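Local coordinates for extracellular ligand-binding receptor (Rhodopseudomonas palustris, PDB 4F06), which binds p-hydroxybenzoic acid, a lignin-derived aromatic, and probably delivers such compounds to an ABC transporter as its solute-binding component, at residues 54-57 / 58-61; 24-27 / 28-32; 157-160 / 161-165. All coordinates share one frame; numbering follows the deposited sequence.

Contact 1: 54-57 / 58-61; sequences SPNP and AQSK
Asn-56 caps the N terminus of helix 57-69 through a bond from the backbone N of Gln-59 to its side-chain OD1, 3.3 Å long. Asn-56 is the N-cap residue of this motif, and Pro-57 opens the first turn. The bond is fairly straight at nitrogen, with an N-H...O angle of 153°. At the acceptor, the N-H comes from above the carbonyl plane of the amide, 59° out of it. The side chain can reach back over the turn because its CG lies opposite the backbone N (chi1 -179°). This places the amide beside the carbonyl carbon, across the start of the helix. CB of Gln-59 lies against this amide, 3.4 Å from Asn-56 CG. The two side chains cross at about a right angle.

Pro-57 contributes mainly backbone. Proline lacks an N-H, and at this place no earlier helical carbonyl is there to accept one, so the residue fits here without losing a bond. Its O accepts from Lys-61 N at 2.9 Å, while its ring turns outward from the following turn and packs on Asn-84 and Ala-87 of helix 82-88.

Asn-84 also fixes the approach to the cap: its OD1 accepts from Asn-56 N, and its ND2 donates to Ser-54 O. The loop after strand 43-51 is thus joined to helix 82-88 just where the new helix starts. On the buried side, Asn-56 O takes the N-H of Ser-60, with 3.2 Å between Asn-56 O and Ser-60 N. A water lies 2.8 Å from Asn-56 O and 2.7 Å from Ser-60 OG, bridging the two.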
loop_
_atom_site.group_PDB
_atom_site.type_symbol
_atom_site.label_atom_id
_atom_site.label_comp_id
_atom_site.label_asym_id
_atom_site.label_seq_id
_atom_site.Cartn_x
_atom_site.Cartn_y
_atom_site.Cartn_z
ATOM N N SER A 54 -11.059 -10.491 4.402
ATOM C CA SER A 54 -11.474 -10.240 3.029
ATOM C C SER A 54 -12.232 -8.902 3.024
ATOM O O SER A 54 -12.497 -8.351 4.089
ATOM C CB SER A 54 -12.392 -11.379 2.519
ATOM O OG SER A 54 -13.648 -11.340 3.181
ATOM N N PRO A 55 -12.617 -8.416 1.840
ATOM C CA PRO A 55 -13.494 -7.229 1.768
ATOM C C PRO A 55 -14.866 -7.568 2.395
ATOM O O PRO A 55 -15.662 -8.318 1.807
ATOM C CB PRO A 55 -13.587 -6.943 0.261
ATOM C CG PRO A 55 -12.325 -7.571 -0.327
ATOM C CD PRO A 55 -12.164 -8.838 0.488
ATOM N N ASN A 56 -15.140 -7.029 3.578
ATOM C CA ASN A 56 -16.273 -7.504 4.370
ATOM C C ASN A 56 -16.477 -6.391 5.395
ATOM O O ASN A 56 -15.966 -6.436 6.538
ATOM C CB ASN A 56 -15.944 -8.850 5.026
ATOM C CG ASN A 56 -17.092 -9.393 5.847
ATOM O OD1 ASN A 56 -18.027 -8.651 6.203
ATOM N ND2 ASN A 56 -17.019 -10.713 6.156
ATOM N N PRO A 57 -17.197 -5.342 4.971
ATOM C CA PRO A 57 -17.257 -4.134 5.799
ATOM C C PRO A 57 -17.826 -4.331 7.198
ATOM O O PRO A 57 -17.279 -3.837 8.145
ATOM C CB PRO A 57 -18.145 -3.194 4.922
ATOM C CG PRO A 57 -17.885 -3.626 3.493
ATOM C CD PRO A 57 -17.741 -5.120 3.603
ATOM N N ALA A 58 -18.929 -5.047 7.253
ATOM C CA ALA A 58 -19.552 -5.255 8.562
ATOM C C ALA A 58 -18.635 -5.988 9.532
ATOM O O ALA A 58 -18.627 -5.703 10.738
ATOM C CB ALA A 58 -20.891 -6.004 8.410
ATOM N N GLN A 59 -17.849 -6.936 9.009
ATOM C CA GLN A 59 -16.925 -7.648 9.869
ATOM C C GLN A 59 -15.864 -6.698 10.419
ATOM O O GLN A 59 -15.535 -6.748 11.608
ATOM C CB GLN A 59 -16.277 -8.789 9.100
ATOM C CG GLN A 59 -15.199 -9.519 9.888
ATOM C CD GLN A 59 -14.848 -10.758 9.106
ATOM O OE1 GLN A 59 -14.091 -10.699 8.136
ATOM N NE2 GLN A 59 -15.512 -11.821 9.394
ATOM N N SER A 60 -15.304 -5.841 9.573
ATOM C CA SER A 60 -14.274 -4.915 10.078
ATOM C C SER A 60 -14.844 -3.863 11.026
ATOM O O SER A 60 -14.205 -3.539 12.025
ATOM C CB SER A 60 -13.543 -4.235 8.938
ATOM O OG SER A 60 -12.494 -5.084 8.419
ATOM N N LYS A 61 -16.077 -3.406 10.759
ATOM C CA LYS A 61 -16.743 -2.518 11.698
ATOM C C LYS A 61 -16.874 -3.175 13.078
ATOM O O LYS A 61 -16.566 -2.577 14.109
ATOM C CB LYS A 61 -18.105 -2.079 11.146
ATOM C CG LYS A 61 -18.795 -1.026 11.988
ATOM C CD LYS A 61 -20.153 -0.648 11.397
ATOM C CE LYS A 61 -20.865 0.373 12.256
ATOM N NZ LYS A 61 -22.227 0.630 11.714
HETATM O O HOH W 1 -13.458 -7.435 7.404
#

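Contact 2: 24-27 / 28-32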
loop_
_atom_site.group_PDB
_atom_site.type_symbol
_atom_site.label_atom_id
_atom_site.label_comp_id
_atom_site.label_asym_id
_atom_site.label_seq_id
_atom_site.Cartn_x
_atom_site.Cartn_y
_atom_site.Cartn_z
ATOM N N ASN A 24 2.705 -9.167 7.758
ATOM C CA ASN A 24 3.664 -8.068 7.600
ATOM C C ASN A 24 3.379 -6.860 8.483
ATOM O O ASN A 24 4.301 -6.168 8.856
ATOM C CB ASN A 24 3.772 -7.638 6.145
ATOM C CG ASN A 24 4.918 -8.305 5.401
ATOM O OD1 ASN A 24 6.022 -7.749 5.303
ATOM N ND2 ASN A 24 4.708 -9.527 4.935
ATOM N N TYR A 25 2.102 -6.599 8.832
ATOM C CA TYR A 25 1.863 -5.517 9.829
ATOM C C TYR A 25 2.548 -5.908 11.153
ATOM O O TYR A 25 3.238 -5.077 11.763
ATOM C CB TYR A 25 0.374 -5.348 10.144
ATOM C CG TYR A 25 -0.476 -4.737 9.064
ATOM C CD1 TYR A 25 0.032 -3.929 8.042
ATOM C CD2 TYR A 25 -1.877 -4.966 9.116
ATOM C CE1 TYR A 25 -0.835 -3.346 7.121
ATOM C CE2 TYR A 25 -2.728 -4.368 8.207
ATOM C CZ TYR A 25 -2.195 -3.610 7.185
ATOM O OH TYR A 25 -3.032 -2.992 6.255
ATOM N N LYS A 26 2.376 -7.149 11.604
ATOM C CA LYS A 26 3.018 -7.638 12.823
ATOM C C LYS A 26 4.534 -7.604 12.691
ATOM O O LYS A 26 5.233 -7.207 13.645
ATOM C CB LYS A 26 2.551 -9.068 13.103
ATOM C CG LYS A 26 3.045 -9.584 14.447
ATOM C CD LYS A 26 2.468 -10.962 14.730
ATOM C CE LYS A 26 1.010 -10.878 15.161
ATOM N NZ LYS A 26 0.460 -12.163 15.630
HETATM N N MSE A 27 5.058 -8.009 11.521
HETATM C CA MSE A 27 6.523 -7.943 11.311
HETATM C C MSE A 27 7.053 -6.520 11.433
HETATM O O MSE A 27 8.090 -6.270 12.047
HETATM C CB MSE A 27 6.869 -8.504 9.935
HETATM C CG MSE A 27 6.636 -9.987 9.841
HETATM SE SE MSE A 27 6.541 -10.660 8.037
HETATM C CE MSE A 27 7.898 -9.830 7.249
ATOM N N GLY A 28 6.366 -5.577 10.817
ATOM C CA GLY A 28 6.817 -4.162 10.814
ATOM C C GLY A 28 6.708 -3.560 12.215
ATOM O O GLY A 28 7.639 -2.850 12.657
ATOM N N ILE A 29 5.613 -3.838 12.924
ATOM C CA ILE A 29 5.485 -3.382 14.319
ATOM C C ILE A 29 6.542 -4.043 15.200
ATOM O O ILE A 29 7.196 -3.356 16.023
ATOM C CB ILE A 29 4.079 -3.657 14.817
ATOM C CG1 ILE A 29 3.105 -2.652 14.106
ATOM C CG2 ILE A 29 4.000 -3.530 16.345
ATOM C CD1 ILE A 29 1.646 -3.091 14.159
ATOM N N ASP A 30 6.807 -5.346 14.989
ATOM C CA ASP A 30 7.835 -6.022 15.785
ATOM C C ASP A 30 9.196 -5.412 15.524
ATOM O O ASP A 30 10.024 -5.316 16.440
ATOM C CB ASP A 30 7.880 -7.530 15.469
ATOM C CG ASP A 30 6.722 -8.302 16.046
ATOM O OD1 ASP A 30 6.004 -7.771 16.908
ATOM O OD2 ASP A 30 6.566 -9.514 15.678
ATOM N N ALA A 31 9.462 -5.015 14.283
ATOM C CA ALA A 31 10.729 -4.361 13.961
ATOM C C ALA A 31 10.842 -3.010 14.689
ATOM O O ALA A 31 11.909 -2.658 15.248
ATOM C CB ALA A 31 10.900 -4.171 12.451
ATOM N N TRP A 32 9.751 -2.242 14.688
ATOM C CA TRP A 32 9.722 -0.984 15.417
ATOM C C TRP A 32 10.048 -1.185 16.885
ATOM O O TRP A 32 10.869 -0.453 17.450
ATOM C CB TRP A 32 8.329 -0.304 15.216
ATOM C CG TRP A 32 8.295 0.971 15.997
ATOM C CD1 TRP A 32 7.790 1.143 17.286
ATOM C CD2 TRP A 32 8.869 2.242 15.609
ATOM N NE1 TRP A 32 7.980 2.455 17.685
ATOM C CE2 TRP A 32 8.648 3.154 16.727
ATOM C CE3 TRP A 32 9.526 2.700 14.464
ATOM C CZ2 TRP A 32 9.119 4.466 16.711
ATOM C CZ3 TRP A 32 10.001 4.019 14.468
ATOM C CH2 TRP A 32 9.791 4.864 15.562
#
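Ile-29 lays its CG1 branch over the carbonyl oxygen of Tyr-25, one turn back on helix 19-36. This is an i to i+4 contact within a regular alpha helix of the periplasmic binding protein fold. Ile-29 CG1 lies 3.4 Å from Tyr-25 O, and CD1 follows at 3.5 Å. The branch is there because CG1 is opposite its own carbonyl carbon (chi1 -72°) and so runs back toward the preceding turn. Tyr-25 O also accepts from Ile-29 N at 2.9 Å.

The next pair is Lys-26 and Asp-30, whose side chains run alongside each other. The carboxylate carbon CG of Asp-30 is 3.0 Å from Lys-26 O. Both carboxylate oxygens stay farther from that carbonyl, and as acceptors they cannot bond to it. CG of Lys-26 meets Asp-30 OD2 at 3.7 Å. The opposite charges do not touch in the lysine conformer given: Lys-26 NZ is 6.7 Å from Asp-30 OD2.

Met-27, present as selenomethionine, accepts at its backbone O from Ala-31 N. Gly-28 N donates to Asn-24 O, continuing the i to i+4 series.

Farther out, the helix is tied to its neighbours. Lys-26, in that conformer, makes a cation-pi contact with Tyr-49 of strand 43-51, and the Met-27 side chain packs on Leu-271 of helix 262-273 and on Val-281. Asn-24 donates from ND2 to Leu-20 O and Glu-280 O, and its OD1 accepts from Thr-282 N. Trp-32 touches p-hydroxybenzoic acid in one of the two ligand pockets and meets Tyr-296 and Tyr-289 edge-to-face. The backbone N of Trp-32 donates to Gly-28 O at 3.0 Å.

Contact 3: 157-160 / 161-165; sequences TAFK and KTFEA
Residues 157-160 and 161-165 form the last turns of helix 150-165, linked by successive i to i+4 backbone bonds. Lys-161, Thr-162, Phe-163 and Glu-164 donate in turn to Thr-157, Ala-158, Phe-159 and Lys-160. The helix is the crossover of a beta-alpha-beta unit between strands 141-147 and 169-176.

Ala-158 O carries two bonds. Thr-162 gives it the backbone N-H at 3.1 Å from N and the hydroxyl at 2.8 Å from OG1. The two donors reach this oxygen from opposite faces of its carbonyl plane. With OG1 opposite the carbonyl carbon (chi1 -53°), the hydroxyl turns back along the helix to that oxygen.

On the buried side, Phe-159 and Phe-163 run alongside each other. CE1 of Phe-159 lies 3.5 Å from CB of Phe-163, and CZ of Phe-159 sits over one face of the Phe-163 ring. Their planes meet obliquely, at 36°. Both residues pack on Val-142 of strand 141-147, and Phe-159 also stacks on Phe-199.

In the lysine conformer given, CG2 of Thr-157 touches CE of Lys-161 at 3.7 Å. Glu-164 runs beside Lys-160, with Glu-164 OE2 3.7 Å from Lys-160 CB. Their stems lie along the strands: Lys-160 touches Ile-144 and Ala-173, Glu-164 Val-170. Lys-160 NZ is 5.9 Å from Glu-164 OE2; its salt bridge is with Glu-156.

The two phenylalanines thus pack the helix on strand 141-147, whereas the Thr-162 hydroxyl donates to a carbonyl of its own helix. Glu-164 would probably add only a longer-range attraction to Lys-160.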
loop_
_atom_site.group_PDB
_atom_site.type_symbol
_atom_site.label_atom_id
_atom_site.label_comp_id
_atom_site.label_asym_id
_atom_site.label_seq_id
_atom_site.Cartn_x
_atom_site.Cartn_y
_atom_site.Cartn_z
ATOM N N THR A 157 -8.846 6.174 -13.254
ATOM C CA THR A 157 -9.097 7.619 -13.452
ATOM C C THR A 157 -7.763 8.362 -13.512
ATOM O O THR A 157 -7.525 9.174 -14.419
ATOM C CB THR A 157 -9.959 8.136 -12.298
ATOM O OG1 THR A 157 -11.196 7.415 -12.314
ATOM C CG2 THR A 157 -10.195 9.619 -12.482
ATOM N N ALA A 158 -6.854 8.037 -12.579
ATOM C CA ALA A 158 -5.560 8.716 -12.542
ATOM C C ALA A 158 -4.760 8.453 -13.811
ATOM O O ALA A 158 -4.126 9.365 -14.393
ATOM C CB ALA A 158 -4.765 8.230 -11.333
ATOM N N PHE A 159 -4.740 7.189 -14.264
ATOM C CA PHE A 159 -3.955 6.873 -15.454
ATOM C C PHE A 159 -4.563 7.536 -16.699
ATOM O O PHE A 159 -3.826 8.138 -17.500
ATOM C CB PHE A 159 -3.837 5.346 -15.677
ATOM C CG PHE A 159 -2.785 5.015 -16.677
ATOM C CD1 PHE A 159 -3.049 5.036 -18.045
ATOM C CD2 PHE A 159 -1.494 4.732 -16.254
ATOM C CE1 PHE A 159 -2.045 4.770 -18.979
ATOM C CE2 PHE A 159 -0.490 4.427 -17.169
ATOM C CZ PHE A 159 -0.760 4.472 -18.537
ATOM N N LYS A 160 -5.885 7.411 -16.890
ATOM C CA LYS A 160 -6.522 8.049 -18.067
ATOM C C LYS A 160 -6.206 9.529 -18.077
ATOM O O LYS A 160 -5.781 10.045 -19.132
ATOM C CB LYS A 160 -8.040 7.910 -17.994
ATOM C CG LYS A 160 -8.566 6.590 -18.430
ATOM C CD LYS A 160 -10.091 6.584 -18.285
ATOM C CE LYS A 160 -10.700 5.302 -18.844
ATOM N NZ LYS A 160 -12.193 5.408 -18.806
ATOM N N LYS A 161 -6.425 10.234 -16.962
ATOM C CA LYS A 161 -6.277 11.687 -16.981
ATOM C C LYS A 161 -4.836 12.082 -17.291
ATOM O O LYS A 161 -4.576 13.008 -18.085
ATOM C CB LYS A 161 -6.732 12.279 -15.639
ATOM C CG LYS A 161 -8.244 12.300 -15.464
ATOM C CD LYS A 161 -8.713 13.010 -14.214
ATOM C CE LYS A 161 -10.233 12.978 -14.144
ATOM N NZ LYS A 161 -10.663 13.782 -12.967
ATOM N N THR A 162 -3.886 11.376 -16.678
ATOM C CA THR A 162 -2.467 11.794 -16.810
ATOM C C THR A 162 -1.925 11.406 -18.182
ATOM O O THR A 162 -1.299 12.212 -18.862
ATOM C CB THR A 162 -1.623 11.146 -15.692
ATOM O OG1 THR A 162 -2.214 11.428 -14.416
ATOM C CG2 THR A 162 -0.182 11.600 -15.714
ATOM N N PHE A 163 -2.180 10.164 -18.595
ATOM C CA PHE A 163 -1.684 9.684 -19.897
ATOM C C PHE A 163 -2.298 10.467 -21.069
ATOM O O PHE A 163 -1.607 10.835 -22.015
ATOM C CB PHE A 163 -1.914 8.160 -20.022
ATOM C CG PHE A 163 -1.213 7.541 -21.211
ATOM C CD1 PHE A 163 0.180 7.576 -21.318
ATOM C CD2 PHE A 163 -1.957 6.829 -22.181
ATOM C CE1 PHE A 163 0.808 6.965 -22.403
ATOM C CE2 PHE A 163 -1.319 6.191 -23.238
ATOM C CZ PHE A 163 0.063 6.273 -23.356
ATOM N N GLU A 164 -3.606 10.727 -20.984
ATOM C CA GLU A 164 -4.252 11.476 -22.070
ATOM C C GLU A 164 -3.756 12.925 -22.080
ATOM O O GLU A 164 -3.599 13.494 -23.167
ATOM C CB GLU A 164 -5.795 11.381 -21.974
ATOM C CG GLU A 164 -6.262 9.932 -22.209
ATOM C CD GLU A 164 -7.709 9.694 -21.883
ATOM O OE1 GLU A 164 -8.478 10.667 -21.804
ATOM O OE2 GLU A 164 -8.098 8.507 -21.672
ATOM N N ALA A 165 -3.418 13.523 -20.935
ATOM C CA ALA A 165 -2.915 14.887 -20.964
ATOM C C ALA A 165 -1.520 14.942 -21.639
ATOM O O ALA A 165 -1.123 15.990 -22.129
ATOM C CB ALA A 165 -2.842 15.430 -19.555
#

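From the N terminus, contact 2 comes first, on helix 19-36 after strand 5-12. Contact 1 follows, where the chain leaves strand 43-51 and enters helix 57-69. Contact 3 comes last, at the end of helix 150-165. Contacts 2 and 3 join successive turns of one helix, contact 1 a loop and the first turn that follows. None closes a long loop, and none nests in or crosses another. Contacts 1 and 2 belong to helices joined to the six-stranded sheet, with centres about 23 Å apart. Contact 3 belongs to the other, nine-stranded sheet. Its centre is about 35 Å from that of contact 2, on the opposite side of the chain's centre. None of the three touches another.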